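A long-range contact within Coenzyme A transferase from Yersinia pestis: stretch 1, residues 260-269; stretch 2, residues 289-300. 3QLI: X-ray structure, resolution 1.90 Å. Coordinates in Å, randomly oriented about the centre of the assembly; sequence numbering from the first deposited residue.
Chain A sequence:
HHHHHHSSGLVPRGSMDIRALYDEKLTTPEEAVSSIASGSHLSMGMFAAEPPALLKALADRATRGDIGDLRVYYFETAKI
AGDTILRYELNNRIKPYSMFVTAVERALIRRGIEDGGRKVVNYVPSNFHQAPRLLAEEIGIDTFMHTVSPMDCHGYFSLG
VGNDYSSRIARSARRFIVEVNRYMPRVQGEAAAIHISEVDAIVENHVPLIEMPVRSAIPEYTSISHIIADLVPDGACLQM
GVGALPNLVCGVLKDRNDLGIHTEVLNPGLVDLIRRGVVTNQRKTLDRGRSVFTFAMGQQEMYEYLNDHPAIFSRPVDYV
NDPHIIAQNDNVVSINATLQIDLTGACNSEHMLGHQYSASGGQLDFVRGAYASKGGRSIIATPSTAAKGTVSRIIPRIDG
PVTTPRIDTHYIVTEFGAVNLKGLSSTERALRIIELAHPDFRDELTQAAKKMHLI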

ATOM      1  N   GLY A 260      18.829  16.913  -0.764  1.00 15.33           N
ATOM      2  CA  GLY A 260      17.526  17.528  -0.606  1.00 14.53           C
ATOM      3  C   GLY A 260      16.799  16.885   0.560  1.00 13.68           C
ATOM      4  O   GLY A 260      17.216  15.827   1.055  1.00 12.17           O
ATOM      5  N   ILE A 261      15.714  17.518   1.001  1.00 13.66           N
ATOM      6  CA  ILE A 261      14.884  16.951   2.058  1.00 13.43           C
ATOM      7  C   ILE A 261      13.419  16.942   1.639  1.00 12.87           C
ATOM      8  O   ILE A 261      12.876  17.968   1.231  1.00 13.81           O
ATOM      9  CB  ILE A 261      15.007  17.752   3.380  1.00 12.77           C
ATOM     10  CG1 ILE A 261      16.385  17.542   4.024  1.00 15.50           C
ATOM     11  CG2 ILE A 261      13.899  17.342   4.372  1.00 12.63           C
ATOM     12  CD1 ILE A 261      16.619  18.424   5.240  1.00 15.68           C
ATOM     13  N   HIS A 262      12.803  15.768   1.712  1.00 12.50           N
ATOM     14  CA  HIS A 262      11.350  15.632   1.622  1.00 11.79           C
ATOM     15  C   HIS A 262      10.992  14.502   2.567  1.00 11.56           C
ATOM     16  O   HIS A 262      11.089  13.311   2.218  1.00 11.56           O
ATOM     17  CB  HIS A 262      10.910  15.302   0.190  1.00 13.38           C
ATOM     18  CG  HIS A 262       9.429  15.120   0.041  1.00 13.38           C
ATOM     19  ND1 HIS A 262       8.623  16.031  -0.612  1.00 13.75           N
ATOM     20  CD2 HIS A 262       8.605  14.132   0.470  1.00 11.05           C
ATOM     21  CE1 HIS A 262       7.371  15.605  -0.588  1.00 15.18           C
ATOM     22  NE2 HIS A 262       7.335  14.448   0.055  1.00 13.48           N
ATOM     23  N   THR A 263      10.599  14.881   3.777  1.00 13.32           N
ATOM     24  CA  THR A 263      10.524  13.943   4.875  1.00 11.60           C
ATOM     25  C   THR A 263       9.166  14.094   5.545  1.00 13.77           C
ATOM     26  O   THR A 263       8.527  15.143   5.426  1.00 12.29           O
ATOM     27  CB  THR A 263      11.664  14.230   5.867  1.00 12.66           C
ATOM     28  OG1 THR A 263      11.721  13.193   6.856  1.00 14.26           O
ATOM     29  CG2 THR A 263      11.479  15.616   6.531  1.00 11.01           C
ATOM     30  N   GLU A 264       8.701  13.046   6.218  1.00 12.10           N
ATOM     31  CA  GLU A 264       7.476  13.186   7.003  1.00 12.55           C
ATOM     32  C   GLU A 264       7.780  14.000   8.253  1.00 12.25           C
ATOM     33  O   GLU A 264       7.232  15.085   8.443  1.00 14.01           O
ATOM     34  CB  GLU A 264       6.903  11.826   7.380  1.00 12.90           C
ATOM     35  CG  GLU A 264       5.577  11.910   8.164  1.00 13.99           C
ATOM     36  CD  GLU A 264       5.223  10.577   8.806  1.00 13.96           C
ATOM     37  OE1 GLU A 264       5.054   9.587   8.067  1.00 16.24           O
ATOM     38  OE2 GLU A 264       5.132  10.526  10.049  1.00 17.42           O
ATOM     39  N   VAL A 265       8.660  13.482   9.104  1.00 10.30           N
ATOM     40  CA  VAL A 265       9.079  14.225  10.289  1.00 16.28           C
ATOM     41  C   VAL A 265      10.438  14.908  10.077  1.00 13.76           C
ATOM     42  O   VAL A 265      11.399  14.294   9.586  1.00 15.86           O
ATOM     43  CB  VAL A 265       9.147  13.324  11.559  1.00 16.07           C
ATOM     44  CG1 VAL A 265      10.234  12.301  11.417  1.00 26.17           C
ATOM     45  CG2 VAL A 265       9.409  14.165  12.816  1.00 17.90           C
ATOM     46  N   LEU A 266      10.510  16.181  10.449  1.00 13.90           N
ATOM     47  CA  LEU A 266      11.783  16.906  10.439  1.00 14.97           C
ATOM     48  C   LEU A 266      12.438  16.742  11.810  1.00 17.84           C
ATOM     49  O   LEU A 266      11.813  17.027  12.840  1.00 14.76           O
ATOM     50  CB  LEU A 266      11.580  18.384  10.135  1.00 13.59           C
ATOM     51  CG  LEU A 266      12.831  19.261   9.961  1.00 14.42           C
ATOM     52  CD1 LEU A 266      13.632  18.827   8.729  1.00 15.49           C
ATOM     53  CD2 LEU A 266      12.431  20.739   9.826  1.00 17.40           C
ATOM     54  N   ASN A 267      13.678  16.254  11.811  1.00 15.58           N
ATOM     55  CA  ASN A 267      14.401  15.920  13.043  1.00 17.74           C
ATOM     56  C   ASN A 267      15.697  16.725  13.171  1.00 17.76           C
ATOM     57  O   ASN A 267      16.148  17.349  12.205  1.00 16.65           O
ATOM     58  CB  ASN A 267      14.709  14.417  13.101  1.00 19.53           C
ATOM     59  CG  ASN A 267      15.681  13.976  12.015  1.00 24.90           C
ATOM     60  OD1 ASN A 267      16.145  14.786  11.217  1.00 28.70           O
ATOM     61  ND2 ASN A 267      16.006  12.685  11.992  1.00 36.52           N
ATOM     62  N   PRO A 268      16.297  16.727  14.367  1.00 17.82           N
ATOM     63  CA  PRO A 268      17.526  17.510  14.566  1.00 17.14           C
ATOM     64  C   PRO A 268      18.678  17.136  13.618  1.00 19.71           C
ATOM     65  O   PRO A 268      19.442  18.015  13.215  1.00 20.68           O
ATOM     66  CB  PRO A 268      17.895  17.198  16.019  1.00 19.50           C
ATOM     67  CG  PRO A 268      16.530  16.989  16.685  1.00 17.93           C
ATOM     68  CD  PRO A 268      15.740  16.226  15.639  1.00 19.30           C
ATOM     69  N   GLY A 269      18.801  15.865  13.263  1.00 19.00           N
ATOM     70  CA  GLY A 269      19.840  15.446  12.332  1.00 18.84           C
ATOM     71  C   GLY A 269      19.709  16.096  10.966  1.00 20.03           C
ATOM     72  O   GLY A 269      20.692  16.586  10.402  1.00 19.65           O
ATOM     73  N   GLY A 289      14.793  23.961  -3.847  1.00 15.56           N
ATOM     74  CA  GLY A 289      15.336  25.001  -2.994  1.00 18.79           C
ATOM     75  C   GLY A 289      14.812  24.998  -1.562  1.00 20.94           C
ATOM     76  O   GLY A 289      15.287  25.767  -0.731  1.00 20.52           O
ATOM     77  N   ARG A 290      13.837  24.149  -1.256  1.00 16.77           N
ATOM     78  CA  ARG A 290      13.263  24.172   0.094  1.00 17.27           C
ATOM     79  C   ARG A 290      13.122  22.775   0.691  1.00 17.07           C
ATOM     80  O   ARG A 290      12.812  21.819  -0.016  1.00 15.79           O
ATOM     81  CB  ARG A 290      11.938  24.951   0.134  1.00 20.10           C
ATOM     82  CG  ARG A 290      10.809  24.307  -0.623  1.00 25.02           C
ATOM     83  CD  ARG A 290       9.658  25.276  -0.891  1.00 29.67           C
ATOM     84  NE  ARG A 290       8.636  24.642  -1.732  1.00 29.90           N
ATOM     85  CZ  ARG A 290       7.635  25.289  -2.318  1.00 31.49           C
ATOM     86  NH1 ARG A 290       7.496  26.605  -2.159  1.00 33.75           N
ATOM     87  NH2 ARG A 290       6.775  24.618  -3.066  1.00 29.37           N
ATOM     88  N   SER A 291      13.392  22.662   1.991  1.00 13.69           N
ATOM     89  CA  SER A 291      13.259  21.395   2.695  1.00 15.12           C
ATOM     90  C   SER A 291      11.799  21.228   3.106  1.00 14.67           C
ATOM     91  O   SER A 291      11.241  22.081   3.801  1.00 14.96           O
ATOM     92  CB  SER A 291      14.155  21.364   3.939  1.00 16.67           C
ATOM     93  OG  SER A 291      15.531  21.390   3.596  1.00 15.43           O
ATOM     94  N   VAL A 292      11.183  20.139   2.658  1.00 13.46           N
ATOM     95  CA  VAL A 292       9.754  19.894   2.907  1.00 13.06           C
ATOM     96  C   VAL A 292       9.564  18.858   4.007  1.00 11.87           C
ATOM     97  O   VAL A 292      10.281  17.840   4.037  1.00 11.38           O
ATOM     98  CB  VAL A 292       9.048  19.428   1.607  1.00 14.65           C
ATOM     99  CG1 VAL A 292       7.661  18.880   1.896  1.00 14.56           C
ATOM    100  CG2 VAL A 292       8.973  20.587   0.605  1.00 15.19           C
ATOM    101  N   PHE A 293       8.614  19.127   4.915  1.00 11.57           N
ATOM    102  CA  PHE A 293       8.277  18.212   6.007  1.00 13.22           C
ATOM    103  C   PHE A 293       6.805  18.416   6.376  1.00 11.26           C
ATOM    104  O   PHE A 293       6.207  19.424   5.997  1.00 12.79           O
ATOM    105  CB  PHE A 293       9.159  18.466   7.240  1.00 13.38           C
ATOM    106  CG  PHE A 293       8.843  19.762   7.964  1.00 15.57           C
ATOM    107  CD1 PHE A 293       8.119  19.755   9.150  1.00 15.22           C
ATOM    108  CD2 PHE A 293       9.256  20.990   7.437  1.00 17.61           C
ATOM    109  CE1 PHE A 293       7.817  20.939   9.817  1.00 17.15           C
ATOM    110  CE2 PHE A 293       8.961  22.187   8.093  1.00 16.10           C
ATOM    111  CZ  PHE A 293       8.241  22.164   9.286  1.00 16.52           C
ATOM    112  N   THR A 294       6.214  17.469   7.099  1.00 10.80           N
ATOM    113  CA  THR A 294       4.813  17.630   7.496  1.00 10.84           C
ATOM    114  C   THR A 294       4.609  17.882   8.999  1.00 13.97           C
ATOM    115  O   THR A 294       3.646  18.538   9.384  1.00 14.14           O
ATOM    116  CB  THR A 294       3.906  16.483   6.979  1.00 11.23           C
ATOM    117  OG1 THR A 294       2.573  16.979   6.814  1.00 12.16           O
ATOM    118  CG2 THR A 294       3.899  15.276   7.922  1.00 11.76           C
ATOM    119  N   PHE A 295       5.510  17.381   9.837  1.00 12.10           N
ATOM    120  CA  PHE A 295       5.586  17.849  11.226  1.00 12.22           C
ATOM    121  C   PHE A 295       7.019  17.681  11.758  1.00 13.23           C
ATOM    122  O   PHE A 295       7.823  16.926  11.188  1.00 12.49           O
ATOM    123  CB  PHE A 295       4.501  17.200  12.118  1.00 11.95           C
ATOM    124  CG  PHE A 295       4.824  15.796  12.581  1.00 15.04           C
ATOM    125  CD1 PHE A 295       5.272  15.570  13.879  1.00 17.57           C
ATOM    126  CD2 PHE A 295       4.669  14.707  11.732  1.00 16.81           C
ATOM    127  CE1 PHE A 295       5.571  14.289  14.323  1.00 14.61           C
ATOM    128  CE2 PHE A 295       4.956  13.416  12.168  1.00 15.12           C
ATOM    129  CZ  PHE A 295       5.404  13.205  13.464  1.00 17.74           C
ATOM    130  N   ALA A 296       7.345  18.414  12.822  1.00 13.21           N
ATOM    131  CA  ALA A 296       8.714  18.440  13.339  1.00 13.33           C
ATOM    132  C   ALA A 296       8.765  18.029  14.803  1.00 14.78           C
ATOM    133  O   ALA A 296       7.896  18.402  15.583  1.00 15.29           O
ATOM    134  CB  ALA A 296       9.297  19.824  13.183  1.00 13.87           C
ATOM    135  N   MET A 297       9.806  17.285  15.170  1.00 13.59           N
ATOM    136  CA  MET A 297      10.044  16.897  16.564  1.00 16.96           C
ATOM    137  C   MET A 297      11.526  17.043  16.822  1.00 16.52           C
ATOM    138  O   MET A 297      12.320  16.751  15.952  1.00 17.13           O
ATOM    139  CB  MET A 297       9.639  15.433  16.799  1.00 18.99           C
ATOM    140  CG  MET A 297       8.132  15.162  16.639  1.00 22.98           C
ATOM    141  SD  MET A 297       7.647  13.523  17.240  1.00 25.91           S
ATOM    142  CE  MET A 297       8.309  12.450  15.997  1.00 18.78           C
ATOM    143  N   GLY A 298      11.908  17.506  18.005  1.00 17.86           N
ATOM    144  CA  GLY A 298      13.325  17.677  18.289  1.00 19.31           C
ATOM    145  C   GLY A 298      13.546  18.347  19.629  1.00 23.00           C
ATOM    146  O   GLY A 298      12.792  18.099  20.575  1.00 21.82           O
ATOM    147  N   GLN A 299      14.571  19.194  19.706  1.00 21.43           N
ATOM    148  CA  GLN A 299      14.868  19.936  20.930  1.00 24.77           C
ATOM    149  C   GLN A 299      14.849  21.444  20.683  1.00 23.88           C
ATOM    150  O   GLN A 299      14.711  21.891  19.542  1.00 22.18           O
ATOM    151  CB  GLN A 299      16.197  19.477  21.545  1.00 25.30           C
ATOM    152  CG  GLN A 299      16.232  17.978  21.913  1.00 23.86           C
ATOM    153  CD  GLN A 299      16.671  17.089  20.750  1.00 26.87           C
ATOM    154  OE1 GLN A 299      17.565  17.447  19.993  1.00 27.87           O
ATOM    155  NE2 GLN A 299      16.037  15.933  20.607  1.00 24.13           N
ATOM    156  N   GLN A 300      14.948  22.229  21.755  1.00 22.65           N
ATOM    157  CA  GLN A 300      14.761  23.672  21.644  1.00 23.31           C
ATOM    158  C   GLN A 300      15.619  24.297  20.555  1.00 22.80           C
ATOM    159  O   GLN A 300      15.172  25.193  19.836  1.00 21.89           O
ATOM    160  CB  GLN A 300      15.046  24.379  22.968  1.00 27.48           C
ATOM    161  CG  GLN A 300      14.811  25.879  22.875  1.00 28.20           C
ATOM    162  CD  GLN A 300      14.717  26.556  24.233  1.00 42.02           C
ATOM    163  OE1 GLN A 300      13.630  26.976  24.660  1.00 40.35           O
ATOM    164  NE2 GLN A 300      15.856  26.672  24.919  1.00 43.77           N
TER

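The two stretches lie side by side in parallel register, joined by six backbone hydrogen bonds and burying 721 Å² between them. Leu266, Val292 and Glu264 cover the most surface, and the contact can be read from them.

Leu266 sits where backbone and side chain both work. Its N donates to Phe295 O at 2.9 Å and its O accepts from Met297 N at 3.1 Å, so this one residue grips the neighbouring strand on both flanks of Ala296, its partner in the bridge. With chi1 t and chi2 p, the leucine sends CD2 over the face of the Phe293 ring, 4.1 Å from the centroid and 14° off the ring normal, while Leu266 CB lies 3.8 Å from Phe293 CG. On this same face of the sheet Ala296 CB stands 4.1 Å from Leu266 CB, so the small residue packs against the leucine from the same face.

On the face that carries Val265 and Phe295, Val265 CG2 lies over the phenylalanine ring, 4.1 Å from Phe295 CE1, and also meets Met297 CE at 3.8 Å. A branched residue fits a strand, and here one methyl serves two apolar neighbours.

Val292 repeats the backbone pattern earlier in both stretches. Val292 N donates to Ile261 O at 3.1 Å, nearly straight at 174°, and Val292 O receives Thr263 N at 3.0 Å, bracketing His262. Its CA-to-CB bond points sideways, and Val292 CG1 lies 3.9 Å from His262 ND1, an oblique approach to the ring. Nearby, the CA-to-CB bond of Ile261 points toward the other stretch, and Ile261 CD1 lies 3.6 Å from Ser291 OG.

Between these two bridged segments comes Glu264. Its carbonyl O takes two donors, Thr294 N at 2.9 Å and Phe295 N at 3.2 Å, tying both amides to one acceptor. Although CA-to-CB points away, the end of the side chain comes nearer: Glu264 OE2 reaches the edge of the Phe295 ring, 3.6 Å from Phe295 CE2, and Glu264 CG packs 3.8 Å from Thr294 CG2. Partly exposed, the long chain can lend its aliphatic part to the contact, while OE1 is hydrogen-bonded elsewhere in the structure. Within its own stretch, Thr263 OG1 donates to Val265 O at 3.0 Å.

Pro268 closes the contact as the helix begins, with Asn267 as its N-cap. Pro268 CG lies 3.6 Å from Gly298 CA and 3.5 Å from Gln299 OE1. Glycine is fitting here: an ideal CB on Gly298 would fall 3.0 Å from Pro268 CG, a clash.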